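Side-chain contacts in organic hydroperoxide resistance protein (Deinococcus radiodurans, PDB 1USP), which probably reduces organic hydroperoxides to alcohols with a reactive cysteine pair, as other members of the OsmC/Ohr family do: residues A9-T12 with T18-S21; V83-Q86 with A91-L94; G100-L105 with E111-A116. All blocks are in the same frame, centred on the assembly; numbering follows the deposited sequence.

Contact 1 of 3, residues A9-T12 with T18-S21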
loop_
_atom_site.group_PDB
_atom_site.type_symbol
_atom_site.label_atom_id
_atom_site.label_comp_id
_atom_site.label_asym_id
_atom_site.label_seq_id
_atom_site.Cartn_x
_atom_site.Cartn_y
_atom_site.Cartn_z
ATOM N N ALA A 9 9.950 1.166 -5.828
ATOM C CA ALA A 9 10.387 1.767 -4.574
ATOM C C ALA A 9 11.386 0.875 -3.913
ATOM O O ALA A 9 11.342 -0.331 -4.077
ATOM C CB ALA A 9 9.227 2.035 -3.639
ATOM N N THR A 10 12.298 1.485 -3.174
ATOM C CA THR A 10 13.278 0.743 -2.416
ATOM C C THR A 10 13.224 1.125 -0.943
ATOM O O THR A 10 13.189 2.312 -0.599
ATOM C CB THR A 10 14.693 1.013 -2.972
ATOM O OG1 THR A 10 14.832 0.426 -4.263
ATOM C CG2 THR A 10 15.735 0.298 -2.137
ATOM N N ALA A 11 13.230 0.113 -0.079
ATOM C CA ALA A 11 13.189 0.315 1.363
ATOM C C ALA A 11 14.459 -0.197 2.020
ATOM O O ALA A 11 14.944 -1.266 1.660
ATOM C CB ALA A 11 12.005 -0.385 1.949
ATOM N N THR A 12 14.988 0.586 2.966
ATOM C CA THR A 12 16.112 0.187 3.824
ATOM C C THR A 12 15.580 -0.151 5.215
ATOM O O THR A 12 14.423 0.123 5.514
ATOM C CB THR A 12 17.147 1.329 3.950
ATOM O OG1 THR A 12 16.555 2.457 4.632
ATOM C CG2 THR A 12 17.544 1.879 2.582
ATOM N N THR A 18 13.977 3.958 5.497
ATOM C CA THR A 18 13.274 4.809 4.553
ATOM C C THR A 18 12.614 3.934 3.509
ATOM O O THR A 18 13.021 2.800 3.300
ATOM C CB THR A 18 14.224 5.774 3.820
ATOM O OG1 THR A 18 15.306 5.033 3.249
ATOM C CG2 THR A 18 14.902 6.758 4.756
ATOM N N THR A 19 11.610 4.474 2.836
ATOM C CA THR A 19 11.130 3.869 1.613
ATOM C C THR A 19 10.971 4.984 0.569
ATOM O O THR A 19 10.421 6.040 0.851
ATOM C CB THR A 19 9.857 3.044 1.880
ATOM O OG1 THR A 19 9.455 2.339 0.695
ATOM C CG2 THR A 19 8.666 3.933 2.242
ATOM N N ARG A 20 11.505 4.747 -0.615
ATOM C CA ARG A 20 11.750 5.811 -1.570
ATOM C C ARG A 20 11.467 5.329 -2.973
ATOM O O ARG A 20 11.968 4.297 -3.376
ATOM C CB ARG A 20 13.215 6.280 -1.453
ATOM C CG ARG A 20 13.554 6.928 -0.107
ATOM C CD ARG A 20 14.999 7.455 -0.008
ATOM N NE ARG A 20 15.285 8.502 -0.996
ATOM C CZ ARG A 20 16.506 8.971 -1.280
ATOM N NH1 ARG A 20 17.581 8.492 -0.660
ATOM N NH2 ARG A 20 16.652 9.931 -2.197
ATOM N N SER A 21 10.665 6.073 -3.724
ATOM C CA SER A 21 10.389 5.712 -5.112
ATOM C C SER A 21 11.560 6.091 -6.019
ATOM O O SER A 21 12.310 7.025 -5.731
ATOM C CB SER A 21 9.103 6.371 -5.603
ATOM O OG SER A 21 9.256 7.766 -5.658
HETATM O O HOH W 1 15.024 3.784 0.784
#

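Contact 2 of 3, residues V83-Q86 with A91-L94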
loop_
_atom_site.group_PDB
_atom_site.type_symbol
_atom_site.label_atom_id
_atom_site.label_comp_id
_atom_site.label_asym_id
_atom_site.label_seq_id
_atom_site.Cartn_x
_atom_site.Cartn_y
_atom_site.Cartn_z
ATOM N N VAL A 83 -6.851 0.667 8.048
ATOM C CA VAL A 83 -6.100 -0.557 7.853
ATOM C C VAL A 83 -5.468 -0.966 9.180
ATOM O O VAL A 83 -4.595 -0.264 9.699
ATOM C CB VAL A 83 -4.996 -0.367 6.812
ATOM C CG1 VAL A 83 -4.225 -1.656 6.604
ATOM C CG2 VAL A 83 -5.591 0.123 5.503
ATOM N N GLY A 84 -5.918 -2.095 9.714
ATOM C CA GLY A 84 -5.433 -2.623 10.979
ATOM C C GLY A 84 -4.555 -3.837 10.775
ATOM O O GLY A 84 -4.783 -4.640 9.866
ATOM N N LEU A 85 -3.524 -3.944 11.597
ATOM C CA LEU A 85 -2.656 -5.105 11.625
ATOM C C LEU A 85 -3.172 -6.062 12.688
ATOM O O LEU A 85 -3.371 -5.675 13.838
ATOM C CB LEU A 85 -1.219 -4.693 11.948
ATOM C CG LEU A 85 -0.184 -5.812 11.853
ATOM C CD1 LEU A 85 -0.034 -6.275 10.406
ATOM C CD2 LEU A 85 1.143 -5.369 12.426
ATOM N N GLN A 86 -3.384 -7.306 12.290
ATOM C CA GLN A 86 -3.847 -8.347 13.191
ATOM C C GLN A 86 -2.804 -9.457 13.213
ATOM O O GLN A 86 -2.197 -9.761 12.191
ATOM C CB GLN A 86 -5.203 -8.889 12.721
ATOM C CG GLN A 86 -6.359 -7.909 12.869
ATOM C CD GLN A 86 -7.724 -8.534 12.568
ATOM O OE1 GLN A 86 -7.808 -9.702 12.192
ATOM N NE2 GLN A 86 -8.789 -7.746 12.719
ATOM N N ALA A 91 1.719 -15.640 11.402
ATOM C CA ALA A 91 1.424 -14.760 10.280
ATOM C C ALA A 91 0.802 -13.472 10.795
ATOM O O ALA A 91 0.466 -13.348 11.981
ATOM C CB ALA A 91 0.474 -15.452 9.284
ATOM N N PHE A 92 0.709 -12.503 9.894
ATOM C CA PHE A 92 -0.014 -11.272 10.120
ATOM C C PHE A 92 -1.078 -11.152 9.036
ATOM O O PHE A 92 -0.962 -11.764 7.956
ATOM C CB PHE A 92 0.941 -10.074 10.058
ATOM C CG PHE A 92 1.896 -9.991 11.210
ATOM C CD1 PHE A 92 3.134 -10.631 11.154
ATOM C CD2 PHE A 92 1.562 -9.266 12.352
ATOM C CE1 PHE A 92 4.037 -10.552 12.227
ATOM C CE2 PHE A 92 2.453 -9.176 13.430
ATOM C CZ PHE A 92 3.695 -9.829 13.369
ATOM N N ALA A 93 -2.115 -10.372 9.327
ATOM C CA ALA A 93 -3.182 -10.101 8.362
ATOM C C ALA A 93 -3.664 -8.658 8.458
ATOM O O ALA A 93 -3.601 -8.049 9.516
ATOM C CB ALA A 93 -4.347 -11.029 8.581
ATOM N N LEU A 94 -4.170 -8.140 7.345
ATOM C CA LEU A 94 -4.722 -6.797 7.284
ATOM C C LEU A 94 -6.230 -6.831 7.448
ATOM O O LEU A 94 -6.917 -7.689 6.890
ATOM C CB LEU A 94 -4.368 -6.123 5.950
ATOM C CG LEU A 94 -2.866 -5.947 5.704
ATOM C CD1 LEU A 94 -2.636 -5.250 4.384
ATOM C CD2 LEU A 94 -2.165 -5.178 6.828
#

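Contact 3 of 3, residues G100-L105 with E111-A116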
loop_
_atom_site.group_PDB
_atom_site.type_symbol
_atom_site.label_atom_id
_atom_site.label_comp_id
_atom_site.label_asym_id
_atom_site.label_seq_id
_atom_site.Cartn_x
_atom_site.Cartn_y
_atom_site.Cartn_z
ATOM N N GLY A 100 -16.866 6.033 2.432
ATOM C CA GLY A 100 -17.051 7.162 1.550
ATOM C C GLY A 100 -18.001 8.217 2.102
ATOM O O GLY A 100 -18.908 7.922 2.873
ATOM N N HIS A 101 -17.786 9.451 1.674
ATOM C CA HIS A 101 -18.697 10.570 1.943
ATOM C C HIS A 101 -18.816 11.393 0.672
ATOM O O HIS A 101 -17.828 11.860 0.140
ATOM C CB HIS A 101 -18.196 11.442 3.096
ATOM C CG HIS A 101 -19.111 12.578 3.426
ATOM N ND1 HIS A 101 -20.016 12.531 4.465
ATOM C CD2 HIS A 101 -19.289 13.781 2.826
ATOM C CE1 HIS A 101 -20.700 13.662 4.503
ATOM N NE2 HIS A 101 -20.284 14.435 3.514
ATOM N N PHE A 102 -20.044 11.571 0.202
ATOM C CA PHE A 102 -20.320 12.185 -1.083
ATOM C C PHE A 102 -21.364 13.296 -0.873
ATOM O O PHE A 102 -22.574 13.033 -0.912
ATOM C CB PHE A 102 -20.868 11.143 -2.058
ATOM C CG PHE A 102 -19.967 9.955 -2.267
ATOM C CD1 PHE A 102 -20.016 8.861 -1.401
ATOM C CD2 PHE A 102 -19.080 9.929 -3.333
ATOM C CE1 PHE A 102 -19.164 7.744 -1.606
ATOM C CE2 PHE A 102 -18.256 8.823 -3.551
ATOM C CZ PHE A 102 -18.299 7.734 -2.683
ATOM N N PRO A 103 -20.909 14.519 -0.612
ATOM C CA PRO A 103 -21.837 15.632 -0.357
ATOM C C PRO A 103 -22.879 15.789 -1.465
ATOM O O PRO A 103 -22.529 15.816 -2.642
ATOM C CB PRO A 103 -20.908 16.853 -0.274
ATOM C CG PRO A 103 -19.591 16.297 0.137
ATOM C CD PRO A 103 -19.500 14.946 -0.528
ATOM N N GLY A 104 -24.153 15.829 -1.084
ATOM C CA GLY A 104 -25.232 16.058 -2.035
ATOM C C GLY A 104 -25.780 14.829 -2.752
ATOM O O GLY A 104 -26.695 14.972 -3.575
ATOM N N LEU A 105 -25.244 13.637 -2.460
ATOM C CA LEU A 105 -25.771 12.395 -3.033
ATOM C C LEU A 105 -26.676 11.719 -2.037
ATOM O O LEU A 105 -26.438 11.784 -0.835
ATOM C CB LEU A 105 -24.658 11.405 -3.386
ATOM C CG LEU A 105 -23.712 11.727 -4.532
ATOM C CD1 LEU A 105 -22.923 10.460 -4.856
ATOM C CD2 LEU A 105 -24.436 12.241 -5.777
ATOM N N GLU A 111 -23.854 4.491 -2.085
ATOM C CA GLU A 111 -23.608 3.069 -1.914
ATOM C C GLU A 111 -23.336 2.436 -3.267
ATOM O O GLU A 111 -22.392 1.684 -3.395
ATOM C CB GLU A 111 -24.756 2.394 -1.182
ATOM C CG GLU A 111 -24.817 2.748 0.303
ATOM C CD GLU A 111 -25.998 2.115 1.005
ATOM O OE1 GLU A 111 -26.875 1.559 0.323
ATOM O OE2 GLU A 111 -26.044 2.172 2.243
ATOM N N GLY A 112 -24.126 2.793 -4.280
ATOM C CA GLY A 112 -23.842 2.430 -5.662
ATOM C C GLY A 112 -22.402 2.675 -6.081
ATOM O O GLY A 112 -21.744 1.805 -6.658
ATOM N N LEU A 113 -21.905 3.864 -5.786
ATOM C CA LEU A 113 -20.553 4.244 -6.183
ATOM C C LEU A 113 -19.488 3.416 -5.465
ATOM O O LEU A 113 -18.495 3.068 -6.063
ATOM C CB LEU A 113 -20.308 5.706 -5.854
ATOM C CG LEU A 113 -21.146 6.672 -6.675
ATOM C CD1 LEU A 113 -20.927 8.063 -6.175
ATOM C CD2 LEU A 113 -20.785 6.541 -8.147
HETATM N N MSE A 114 -19.708 3.115 -4.191
HETATM C CA MSE A 114 -18.751 2.342 -3.408
HETATM C C MSE A 114 -18.608 0.945 -3.991
HETATM O O MSE A 114 -17.521 0.398 -4.038
HETATM C CB MSE A 114 -19.180 2.234 -1.942
HETATM C CG MSE A 114 -19.078 3.526 -1.106
HETATM SE SE MSE A 114 -17.304 4.314 -1.044
HETATM C CE MSE A 114 -16.538 3.143 0.343
ATOM N N HIS A 115 -19.716 0.355 -4.435
ATOM C CA HIS A 115 -19.647 -0.997 -4.989
ATOM C C HIS A 115 -18.976 -1.005 -6.355
ATOM O O HIS A 115 -18.169 -1.891 -6.661
ATOM C CB HIS A 115 -21.050 -1.607 -5.055
ATOM C CG HIS A 115 -21.601 -1.979 -3.715
ATOM N ND1 HIS A 115 -21.423 -3.222 -3.160
ATOM C CD2 HIS A 115 -22.302 -1.261 -2.806
ATOM C CE1 HIS A 115 -22.027 -3.270 -1.988
ATOM N NE2 HIS A 115 -22.564 -2.092 -1.746
ATOM N N ALA A 116 -19.295 0.000 -7.160
ATOM C CA ALA A 116 -18.702 0.183 -8.474
ATOM C C ALA A 116 -17.185 0.367 -8.411
ATOM O O ALA A 116 -16.435 -0.243 -9.174
ATOM C CB ALA A 116 -19.353 1.386 -9.162
#

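Contact 1 of 3, residues A9-T12 with T18-S21
Between A9-T12 and T18-S21 the backbones run antiparallel, their axes 165° apart. T10 and R20 form a hydrogen-bonded pair, T10 N reaching R20 O at 2.8 Å and R20 N returning to T10 O at 3.0 Å, while A9 with S21 and A11 with T19 are non-hydrogen-bonded pairs. The methyls of A9 and A11 lie on the same face as T19 and S21. Small residues suit that buried face, where A9 and A11 pack against apolar side chains of the other subunit. T19 OG1 hydrogen-bonds to its backbone. This is a beta hairpin, and A9-T12 also pairs with an antiparallel strand of that subunit, so the sheet continues through the dimer interface. Toward the turn T12 N still donates to T18 O at 3.0 Å, and beside it T12 OG1, set between its own N and carbonyl carbon (chi1 65°), accepts T18 N at 3.1 Å, a bent bond with 144° at the hydrogen. T18 holds its hydroxyl likewise, and a water bridges T18 OG1, at 2.8 Å, to T10 O, at 2.7 Å, giving T10 O a second donor besides R20 N. R20 carries its guanidinium away, toward a weak, long ion pair with D24.

Contact 2 of 3, residues V83-Q86 with A91-L94
L85 and F92 meet through several carbons: the branch carbon L85 CG lies 3.9 Å from F92 CD2, L85 CD1 meets both F92 CB and CD2, and L85 CD2 lies against CD2 and CE2 of F92. The fork of L85 meets the ring obliquely. With L85 CG anti to the backbone N (chi1 -174°), the fork leans across to the neighbouring strand. A second apolar group forms around L94, whose CD2 comes within 4.1 Å of V83 CG1 and 4.3 Å of L85 CD1, so L85 links the aromatic ring to the aliphatic cluster. A leucine suits this junction, because L85 alone here divides its branches, CD1 touching F92 and nearing L94 CD2 while CD2 stays on the ring. Behind them stands the backbone of a beta hairpin in which Q86 and A93 are the hydrogen-bonded pair: Q86 N to A93 O and A93 N to Q86 O are both 2.9 Å, with 159° and 161° at the hydrogens. L85 and L94 are the adjoining non-hydrogen-bonded pair. Farther out, F50 of helix 46-68 packs on V83 and L94, while apolar side chains of the other subunit lie against L85, F92 and L94. Q86 points to the other face of the sheet, and its extended chain carries NE2 to a hydrogen bond with a polar side chain of that second subunit.

Contact 3 of 3, residues G100-L105 with E111-A116
F102 and L113 meet with a methyl over a ring, and F102 is the side chain to follow outward. Its CB points toward helix 107-120, and CG lies beside the backbone N, anti to the carbonyl carbon (chi1 -57°), which sends the ring toward the helix. Along one flank CD2 and CE2 meet L113 CD1, at 3.9 and 3.8 Å. That methyl stands 4.2 Å from the ring centroid and only 28° off the ring normal, a CH-pi contact over the face. At the far end CE1 and CZ both lie 3.9 Å from the selenium of M114, a selenomethionine. SE sits almost in the ring plane, 88° off the normal, so this is a Met-aromatic contact made at the edge. One phenyl group thus uses a face for leucine and an edge for selenium, which a flat, wide residue can do between two positions of the same helix. L113 CD1 also touches CD1 of L105, the two side chains crossing at about a right angle with their methyls only 3.4 Å apart, a tight fit. L105 closes the type II turn that begins at F102, with L105 N bonded to F102 O; G104 supplies the positive phi that this turn needs at its third position. M114 bends twice along its chain, bringing CE to 3.6 Å from G100 N, and glycine leaves room there for the selenium to lie against the backbone. The contact seats helix 107-120 against the end of strand 91-101: L62 of helix 46-68 packs on both F102 and L113, F58 of that helix on M114, while I79 of strand 78-88 touches F102 and M114, and V137 of strand 134-137 also reaches M114.

In the fold
From the N terminus, contact 1 comes first, closing the hairpin of strands 5-12 and 18-21 through the short loop between them. The chain then passes through strand 27-29 and helix 46-68 before contact 2 closes the hairpin of strands 78-88 and 91-101. Contact 3 follows where strand 91-101 ends, folding helix 107-120 back onto it. The three are in series, so none encloses or crosses another. Contacts 2 and 3 share strand 91-101 at its two ends, their centres about 27 Å apart, whereas contacts 1 and 3 lie on opposite sides of the chain's centre. Contacts 1 and 2 both border the second subunit; contact 3 does not.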